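Local coordinates for sterol regulatory element-binding protein cleavage-activating protein (Schizosaccharomyces pombe, PDB 4YHC), which escorts the transcription factor precursor Sre1 for processing when sterol or oxygen is low; this chain is the WD40 domain of that escort protein, at residues S441-V444 with C448-I451. The protein carries 9 engineered substitutions. Residues are numbered along the deposited sequence; the frame is centred on the assembly and turned at random.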
ATOM      1  N   SER A 441      -6.673  -6.525  -4.042  1.00 16.01           N
ATOM      2  CA  SER A 441      -6.475  -5.397  -4.920  1.00 20.79           C
ATOM      3  C   SER A 441      -5.513  -4.432  -4.334  1.00 15.63           C
ATOM      4  O   SER A 441      -5.328  -4.443  -3.139  1.00 19.68           O
ATOM      5  CB  SER A 441      -7.828  -4.770  -5.299  1.00 22.51           C
ATOM      6  OG  SER A 441      -8.459  -4.300  -4.129  1.00 33.91           O
ATOM      7  N   LEU A 442      -4.816  -3.670  -5.176  1.00 18.79           N
ATOM      8  CA  LEU A 442      -3.763  -2.750  -4.718  1.00 22.50           C
ATOM      9  C   LEU A 442      -3.617  -1.533  -5.653  1.00 19.19           C
ATOM     10  O   LEU A 442      -3.704  -1.662  -6.891  1.00 15.56           O
ATOM     11  CB  LEU A 442      -2.473  -3.539  -4.658  1.00 22.73           C
ATOM     12  CG  LEU A 442      -1.322  -3.036  -3.860  1.00 21.37           C
ATOM     13  CD1 LEU A 442      -1.609  -2.998  -2.372  1.00 26.02           C
ATOM     14  CD2 LEU A 442      -0.135  -3.930  -4.174  1.00 29.26           C
ATOM     15  N   ALA A 443      -3.393  -0.366  -5.078  1.00 15.21           N
ATOM     16  CA  ALA A 443      -3.125   0.800  -5.871  1.00 15.53           C
ATOM     17  C   ALA A 443      -1.775   0.635  -6.547  1.00 19.41           C
ATOM     18  O   ALA A 443      -0.818   0.184  -5.891  1.00 15.55           O
ATOM     19  CB  ALA A 443      -3.101   2.058  -5.006  1.00 15.06           C
ATOM     20  N   VAL A 444      -1.692   1.082  -7.800  1.00 15.53           N
ATOM     21  CA  VAL A 444      -0.475   1.064  -8.528  1.00 20.78           C
ATOM     22  C   VAL A 444       0.049   2.423  -8.961  1.00 20.29           C
ATOM     23  O   VAL A 444       1.153   2.534  -9.457  1.00 20.32           O
ATOM     24  CB  VAL A 444      -0.740  -0.002  -9.614  1.00 29.57           C
ATOM     25  CG1 VAL A 444      -1.047   0.483 -11.000  1.00 18.99           C
ATOM     26  CG2 VAL A 444       0.059  -1.218  -9.378  1.00 25.24           C
ATOM     27  N   CYS A 448      -4.332   4.644 -10.885  1.00 16.30           N
ATOM     28  CA  CYS A 448      -4.432   3.280 -11.387  1.00 15.96           C
ATOM     29  C   CYS A 448      -4.315   2.260 -10.268  1.00 15.79           C
ATOM     30  O   CYS A 448      -3.613   2.475  -9.260  1.00 15.77           O
ATOM     31  CB  CYS A 448      -3.383   3.000 -12.461  1.00 17.81           C
ATOM     32  SG  CYS A 448      -3.771   1.569 -13.460  1.00 20.10           S
ATOM     33  N   VAL A 449      -5.040   1.170 -10.449  1.00 15.88           N
ATOM     34  CA  VAL A 449      -5.157   0.099  -9.523  1.00 15.80           C
ATOM     35  C   VAL A 449      -4.997  -1.229 -10.241  1.00 18.00           C
ATOM     36  O   VAL A 449      -5.237  -1.346 -11.448  1.00 16.32           O
ATOM     37  CB  VAL A 449      -6.540   0.377  -8.922  1.00 24.69           C
ATOM     38  CG1 VAL A 449      -7.717  -0.458  -9.374  1.00 15.83           C
ATOM     39  CG2 VAL A 449      -6.506   1.211  -7.688  1.00 17.60           C
ATOM     40  N   ALA A 450      -4.551  -2.218  -9.496  1.00 16.04           N
ATOM     41  CA  ALA A 450      -4.554  -3.613  -9.917  1.00 20.13           C
ATOM     42  C   ALA A 450      -5.595  -4.397  -9.105  1.00 19.68           C
ATOM     43  O   ALA A 450      -5.624  -4.310  -7.851  1.00 17.71           O
ATOM     44  CB  ALA A 450      -3.172  -4.250  -9.722  1.00 17.13           C
ATOM     45  N   ILE A 451      -6.423  -5.156  -9.820  1.00 16.57           N
ATOM     46  CA  ILE A 451      -7.480  -5.974  -9.229  1.00 20.52           C
ATOM     47  C   ILE A 451      -7.241  -7.418  -9.718  1.00 22.55           C
ATOM     48  O   ILE A 451      -7.269  -7.683 -10.894  1.00 18.74           O
ATOM     49  CB  ILE A 451      -8.888  -5.527  -9.652  1.00 17.42           C
ATOM     50  CG1 ILE A 451      -9.140  -4.130  -9.102  1.00 20.94           C
ATOM     51  CG2 ILE A 451      -9.939  -6.468  -9.045  1.00 16.88           C
ATOM     52  CD1 ILE A 451     -10.474  -3.523  -9.500  1.00 20.62           C
TER
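Two groups converge on Leu442 O: Ala450 N gives it a nearly straight hydrogen bond of 2.8 Å, and Val449 CA adds a longer CA-H...O contact at 3.5 Å. The return bond, from Leu442 N to Ala450 O at 2.9 Å, completes an antiparallel hydrogen-bonded pair, flanked by the non-hydrogen-bonded pairs Ser441-Ile451 and Ala443-Val449. Toward the turn a third bond, Val444 N to Cys448 O at 2.8 Å, continues the register, less squarely directed than the other two.

Side chains divide between the two faces. Beside Ala443, a branch of Val449 lies alongside the neighbouring backbone, CG2 meeting Ala443 CA at 3.9 Å, while Ser441 CB rests near Ile451 CG1. The Ser441 hydroxyl hydrogen-bonds Glu354 on strand 354-357 of another sheet. On the face of Leu442 and Ala450, Val444 CG1 packs against Cys448 CB at 3.7 Å; Cys448 SG, set opposite the backbone N (chi1 -162°), lies 3.8 Å from the same Val444 CG1. The isobutyl group of Leu442 reaches past the hairpin to Ile36 and Val38 of strand 33-38.

With strand 456-462 bonded along the far edge of 448-451, the pair forms a beta hairpin within a four-stranded antiparallel blade. Strand 20-24 from near the N-terminus completes that sheet, the closure by joined chain ends characteristic of WD40 propellers.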